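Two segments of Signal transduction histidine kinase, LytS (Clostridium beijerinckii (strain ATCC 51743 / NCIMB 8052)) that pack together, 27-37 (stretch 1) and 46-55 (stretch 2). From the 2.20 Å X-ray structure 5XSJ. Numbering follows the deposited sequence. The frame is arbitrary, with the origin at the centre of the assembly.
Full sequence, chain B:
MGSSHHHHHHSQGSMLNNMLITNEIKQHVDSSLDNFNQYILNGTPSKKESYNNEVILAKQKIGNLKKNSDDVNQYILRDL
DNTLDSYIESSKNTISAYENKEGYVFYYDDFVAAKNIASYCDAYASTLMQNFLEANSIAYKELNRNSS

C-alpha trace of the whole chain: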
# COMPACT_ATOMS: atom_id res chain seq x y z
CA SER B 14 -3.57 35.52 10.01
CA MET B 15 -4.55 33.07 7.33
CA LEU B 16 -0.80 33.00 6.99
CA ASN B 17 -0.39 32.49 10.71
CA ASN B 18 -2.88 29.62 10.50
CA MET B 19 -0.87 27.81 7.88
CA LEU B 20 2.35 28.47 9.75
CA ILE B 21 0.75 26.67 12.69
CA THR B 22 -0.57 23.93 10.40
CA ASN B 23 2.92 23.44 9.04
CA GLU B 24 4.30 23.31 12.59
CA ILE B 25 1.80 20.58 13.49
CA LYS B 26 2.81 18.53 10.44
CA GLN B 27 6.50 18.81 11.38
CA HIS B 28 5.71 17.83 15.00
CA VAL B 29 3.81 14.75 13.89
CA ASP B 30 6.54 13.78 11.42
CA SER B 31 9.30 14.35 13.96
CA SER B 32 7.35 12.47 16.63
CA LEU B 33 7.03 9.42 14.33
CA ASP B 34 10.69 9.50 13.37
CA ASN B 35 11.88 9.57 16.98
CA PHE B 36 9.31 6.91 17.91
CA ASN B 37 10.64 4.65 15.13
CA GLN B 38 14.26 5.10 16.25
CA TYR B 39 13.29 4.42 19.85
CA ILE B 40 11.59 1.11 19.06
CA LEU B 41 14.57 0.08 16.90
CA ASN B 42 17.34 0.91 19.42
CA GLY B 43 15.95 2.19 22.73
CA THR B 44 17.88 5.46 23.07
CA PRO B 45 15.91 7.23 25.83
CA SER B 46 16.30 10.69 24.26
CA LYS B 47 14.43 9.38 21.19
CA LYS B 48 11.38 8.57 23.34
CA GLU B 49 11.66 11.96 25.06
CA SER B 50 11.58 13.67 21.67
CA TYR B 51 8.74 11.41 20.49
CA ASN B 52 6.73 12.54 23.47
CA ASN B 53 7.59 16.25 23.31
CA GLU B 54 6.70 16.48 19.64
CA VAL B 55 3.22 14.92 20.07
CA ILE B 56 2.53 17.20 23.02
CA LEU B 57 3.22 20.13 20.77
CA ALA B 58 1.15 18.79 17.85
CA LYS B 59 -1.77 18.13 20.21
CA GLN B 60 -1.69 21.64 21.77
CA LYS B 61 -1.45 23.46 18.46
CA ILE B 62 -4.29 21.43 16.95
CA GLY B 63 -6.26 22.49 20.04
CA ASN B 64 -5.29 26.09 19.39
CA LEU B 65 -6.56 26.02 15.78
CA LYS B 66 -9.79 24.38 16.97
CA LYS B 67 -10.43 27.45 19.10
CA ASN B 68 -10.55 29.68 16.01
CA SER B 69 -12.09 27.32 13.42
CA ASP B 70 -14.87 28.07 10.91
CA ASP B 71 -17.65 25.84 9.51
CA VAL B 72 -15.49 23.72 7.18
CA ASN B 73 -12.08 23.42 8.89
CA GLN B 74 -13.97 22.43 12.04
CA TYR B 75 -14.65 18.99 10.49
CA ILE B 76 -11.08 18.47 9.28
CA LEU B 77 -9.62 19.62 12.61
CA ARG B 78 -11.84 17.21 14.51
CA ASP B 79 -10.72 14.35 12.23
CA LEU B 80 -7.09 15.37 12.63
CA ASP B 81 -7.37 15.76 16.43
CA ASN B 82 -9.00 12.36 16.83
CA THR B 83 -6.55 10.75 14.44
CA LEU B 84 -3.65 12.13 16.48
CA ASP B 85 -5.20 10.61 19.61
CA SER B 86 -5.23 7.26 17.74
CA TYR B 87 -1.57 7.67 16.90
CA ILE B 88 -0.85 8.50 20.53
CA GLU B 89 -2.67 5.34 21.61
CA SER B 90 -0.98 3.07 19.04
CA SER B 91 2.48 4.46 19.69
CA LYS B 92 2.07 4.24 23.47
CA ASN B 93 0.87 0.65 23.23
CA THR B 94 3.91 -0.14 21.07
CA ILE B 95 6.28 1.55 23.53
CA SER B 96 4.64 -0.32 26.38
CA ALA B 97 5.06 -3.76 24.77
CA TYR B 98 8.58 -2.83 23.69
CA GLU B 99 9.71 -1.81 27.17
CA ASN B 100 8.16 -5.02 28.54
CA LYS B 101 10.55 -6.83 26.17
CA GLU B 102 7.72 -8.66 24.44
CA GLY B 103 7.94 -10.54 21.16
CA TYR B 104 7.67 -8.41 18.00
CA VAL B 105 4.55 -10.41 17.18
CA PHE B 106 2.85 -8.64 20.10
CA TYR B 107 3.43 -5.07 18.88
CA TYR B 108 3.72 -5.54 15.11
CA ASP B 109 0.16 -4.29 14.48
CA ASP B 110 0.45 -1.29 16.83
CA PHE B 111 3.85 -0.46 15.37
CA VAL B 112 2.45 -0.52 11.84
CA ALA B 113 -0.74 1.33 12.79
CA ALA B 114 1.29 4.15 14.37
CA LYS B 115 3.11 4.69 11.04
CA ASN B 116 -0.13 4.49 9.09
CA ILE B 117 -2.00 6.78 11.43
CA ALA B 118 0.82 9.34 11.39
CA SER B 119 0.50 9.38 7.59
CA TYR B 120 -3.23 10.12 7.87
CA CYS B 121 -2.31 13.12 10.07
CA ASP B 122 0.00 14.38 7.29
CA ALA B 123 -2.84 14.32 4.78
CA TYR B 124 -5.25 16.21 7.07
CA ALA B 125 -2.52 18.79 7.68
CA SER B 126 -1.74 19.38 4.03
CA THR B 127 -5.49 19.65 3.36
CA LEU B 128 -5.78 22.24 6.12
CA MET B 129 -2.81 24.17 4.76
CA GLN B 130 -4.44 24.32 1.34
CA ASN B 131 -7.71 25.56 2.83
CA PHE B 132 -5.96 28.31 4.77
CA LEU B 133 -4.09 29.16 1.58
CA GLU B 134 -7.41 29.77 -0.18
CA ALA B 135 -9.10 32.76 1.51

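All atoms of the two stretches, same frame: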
# COMPACT_ATOMS: atom_id res chain seq x y z
N GLN B 27 5.12 19.09 10.97
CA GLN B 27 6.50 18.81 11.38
C GLN B 27 6.55 18.08 12.73
O GLN B 27 7.35 17.15 12.92
CB GLN B 27 7.30 20.09 11.49
CG GLN B 27 7.40 20.95 10.24
CD GLN B 27 8.33 22.16 10.47
OE1 GLN B 27 8.29 22.83 11.52
NE2 GLN B 27 9.19 22.41 9.48
N HIS B 28 5.73 18.50 13.69
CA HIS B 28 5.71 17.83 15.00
C HIS B 28 5.32 16.36 14.86
O HIS B 28 5.94 15.48 15.46
CB HIS B 28 4.74 18.51 15.97
CG HIS B 28 5.14 19.89 16.38
ND1 HIS B 28 6.42 20.18 16.83
CD2 HIS B 28 4.45 21.05 16.44
CE1 HIS B 28 6.49 21.46 17.12
NE2 HIS B 28 5.32 22.02 16.89
N VAL B 29 4.27 16.11 14.09
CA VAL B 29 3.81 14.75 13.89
C VAL B 29 4.90 13.93 13.20
O VAL B 29 5.24 12.85 13.67
CB VAL B 29 2.51 14.69 13.04
CG1 VAL B 29 2.12 13.26 12.83
CG2 VAL B 29 1.37 15.46 13.72
N ASP B 30 5.46 14.46 12.12
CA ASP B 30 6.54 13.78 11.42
C ASP B 30 7.74 13.52 12.33
O ASP B 30 8.28 12.43 12.35
CB ASP B 30 6.99 14.58 10.19
CG ASP B 30 5.88 14.70 9.13
OD1 ASP B 30 4.82 14.06 9.30
OD2 ASP B 30 6.07 15.42 8.13
N SER B 31 8.14 14.53 13.10
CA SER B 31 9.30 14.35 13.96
C SER B 31 9.00 13.37 15.10
O SER B 31 9.86 12.59 15.53
CB SER B 31 9.76 15.69 14.52
OG SER B 31 10.71 15.50 15.54
N SER B 32 7.76 13.41 15.58
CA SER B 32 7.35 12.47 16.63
C SER B 32 7.47 11.02 16.16
O SER B 32 7.99 10.16 16.88
CB SER B 32 5.91 12.77 17.08
OG SER B 32 5.48 11.81 18.02
N LEU B 33 6.98 10.75 14.94
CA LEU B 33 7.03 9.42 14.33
C LEU B 33 8.46 8.94 14.16
O LEU B 33 8.80 7.81 14.51
CB LEU B 33 6.32 9.42 12.96
CG LEU B 33 6.33 8.08 12.21
CD1 LEU B 33 5.57 6.98 12.97
CD2 LEU B 33 5.81 8.21 10.79
N ASP B 34 9.31 9.82 13.64
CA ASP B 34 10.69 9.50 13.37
C ASP B 34 11.44 9.10 14.64
O ASP B 34 12.15 8.09 14.67
CB ASP B 34 11.36 10.70 12.69
CG ASP B 34 12.80 10.42 12.31
OD1 ASP B 34 13.17 9.24 12.14
OD2 ASP B 34 13.56 11.40 12.16
N ASN B 35 11.24 9.87 15.71
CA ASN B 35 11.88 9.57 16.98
C ASN B 35 11.31 8.30 17.58
O ASN B 35 12.06 7.46 18.07
CB ASN B 35 11.73 10.75 17.94
CG ASN B 35 12.72 11.86 17.62
OD1 ASN B 35 13.88 11.76 17.97
ND2 ASN B 35 12.27 12.90 16.91
N PHE B 36 9.99 8.15 17.51
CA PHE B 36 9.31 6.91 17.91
C PHE B 36 9.92 5.68 17.24
O PHE B 36 10.29 4.72 17.91
CB PHE B 36 7.81 7.00 17.58
CG PHE B 36 7.08 5.69 17.68
CD1 PHE B 36 6.77 5.14 18.91
CD2 PHE B 36 6.67 5.03 16.53
CE1 PHE B 36 6.08 3.94 19.00
CE2 PHE B 36 5.98 3.82 16.61
CZ PHE B 36 5.68 3.28 17.85
N ASN B 37 10.02 5.72 15.91
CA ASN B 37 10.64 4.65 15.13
C ASN B 37 12.05 4.31 15.63
O ASN B 37 12.36 3.14 15.89
CB ASN B 37 10.71 5.05 13.65
CG ASN B 37 9.36 4.96 12.95
OD1 ASN B 37 8.44 4.28 13.40
ND2 ASN B 37 9.24 5.65 11.82
N SER B 46 16.55 9.36 24.80
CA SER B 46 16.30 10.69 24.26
C SER B 46 15.37 10.66 23.03
O SER B 46 14.75 11.67 22.69
CB SER B 46 17.61 11.37 23.89
OG SER B 46 18.15 10.80 22.70
N LYS B 47 15.30 9.52 22.35
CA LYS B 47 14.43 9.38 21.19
C LYS B 47 12.97 9.36 21.64
O LYS B 47 12.12 9.99 21.04
CB LYS B 47 14.80 8.13 20.39
CG LYS B 47 15.67 8.40 19.15
CD LYS B 47 16.89 9.24 19.48
CE LYS B 47 17.82 9.44 18.28
NZ LYS B 47 17.51 10.64 17.48
N LYS B 48 12.71 8.64 22.73
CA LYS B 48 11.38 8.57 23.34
C LYS B 48 10.94 9.92 23.92
O LYS B 48 9.78 10.33 23.79
CB LYS B 48 11.35 7.51 24.43
CG LYS B 48 10.03 7.40 25.15
CD LYS B 48 10.10 6.35 26.24
CE LYS B 48 8.80 6.28 27.01
NZ LYS B 48 8.98 5.45 28.24
N GLU B 49 11.88 10.60 24.56
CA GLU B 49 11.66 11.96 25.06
C GLU B 49 11.23 12.90 23.94
O GLU B 49 10.29 13.68 24.09
CB GLU B 49 12.92 12.49 25.75
CG GLU B 49 12.74 13.84 26.42
CD GLU B 49 14.06 14.43 26.91
OE1 GLU B 49 14.06 15.58 27.38
OE2 GLU B 49 15.10 13.74 26.81
N SER B 50 11.94 12.84 22.82
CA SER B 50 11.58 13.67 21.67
C SER B 50 10.27 13.23 21.04
O SER B 50 9.48 14.06 20.59
CB SER B 50 12.69 13.64 20.61
OG SER B 50 13.86 14.27 21.09
N TYR B 51 10.03 11.93 20.99
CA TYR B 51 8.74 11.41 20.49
C TYR B 51 7.60 12.06 21.26
O TYR B 51 6.62 12.53 20.69
CB TYR B 51 8.68 9.89 20.63
CG TYR B 51 7.31 9.38 21.04
CD1 TYR B 51 6.31 9.23 20.09
CD2 TYR B 51 7.01 9.05 22.36
CE1 TYR B 51 5.05 8.80 20.44
CE2 TYR B 51 5.71 8.58 22.73
CZ TYR B 51 4.75 8.47 21.73
OH TYR B 51 3.47 8.04 21.94
N ASN B 52 7.77 12.09 22.57
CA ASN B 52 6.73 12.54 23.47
C ASN B 52 6.53 14.04 23.41
O ASN B 52 5.40 14.52 23.30
CB ASN B 52 7.04 12.08 24.89
CG ASN B 52 5.96 12.46 25.87
OD1 ASN B 52 6.22 13.11 26.90
ND2 ASN B 52 4.72 12.09 25.54
N ASN B 53 7.63 14.79 23.44
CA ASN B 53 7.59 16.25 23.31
C ASN B 53 6.92 16.70 22.02
O ASN B 53 6.10 17.62 22.02
CB ASN B 53 9.00 16.84 23.38
CG ASN B 53 9.61 16.76 24.79
OD1 ASN B 53 8.98 16.30 25.74
ND2 ASN B 53 10.86 17.19 24.92
N GLU B 54 7.28 16.08 20.91
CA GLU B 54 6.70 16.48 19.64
C GLU B 54 5.20 16.19 19.57
O GLU B 54 4.47 17.03 19.04
CB GLU B 54 7.45 15.81 18.49
CG GLU B 54 8.90 16.27 18.36
CD GLU B 54 9.02 17.70 17.84
OE1 GLU B 54 8.19 18.14 17.02
OE2 GLU B 54 9.96 18.40 18.25
N VAL B 55 4.69 15.07 20.11
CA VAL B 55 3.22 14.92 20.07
C VAL B 55 2.50 15.85 21.01
O VAL B 55 1.36 16.22 20.74
CB VAL B 55 2.66 13.51 20.38
CG1 VAL B 55 2.67 12.68 19.18
CG2 VAL B 55 3.35 12.81 21.52
O HOH W 1 16.01 13.62 19.12

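The two stretches are helical throughout and run nearly antiparallel, their N-to-C directions 157° apart and their axes 7.7 Å apart at closest approach. The contact buries 521 Å² in total. Lys-47, Tyr-51 and Glu-54 lie opposite Asn-35, Ser-32 and His-28, so stretch 2 meets stretch 1 in reverse order.

At the start of stretch 2, Ser-46 makes no contact across the seam. Lys-47 instead places its carbonyl O 3.2 Å from CB of Asn-35, a close van der Waals approach; that carbonyl already accepts the helical hydrogen bond from Tyr-51 N. Lys-48 and Glu-49 point away from stretch 1. Ser-50 returns to the interface, its CB 3.5 Å from OD1 of Asn-35. A water bridges the polar ends of this pair, donating to Asn-35 OD1 (3.1 Å) and lying 3.0 Å from Ser-50 OG. Both ends of the Asn-35 amide are engaged: OD1 takes the water, and ND2 donates to Ser-31 O in its own helix at 2.8 Å.

Tyr-51 contributes both backbone and ring. Its carbonyl O accepts a 3.0 Å hydrogen bond from Ser-32 OG, although it also receives the helical bond from Val-55 N. Its ring lies obliquely to that of Phe-36, with planes at 44° and centroids 5.8 Å apart; Tyr-51 CD1 sits 3.7 Å from Phe-36 CB, an apolar contact.

Asn-52 and Asn-53 make no contacts here. Glu-54 points toward stretch 1, and its OE1 accepts a short, nearly linear hydrogen bond from His-28 ND1 (2.7 Å, 168°), approaching the imidazole near its plane, as the nitrogen's geometry demands. Nearer the backbone, Glu-54 CB packs 3.7 Å from Ser-32 CB. Finally, Val-55 brings CG1 to 3.2 Å from Ser-32 OG.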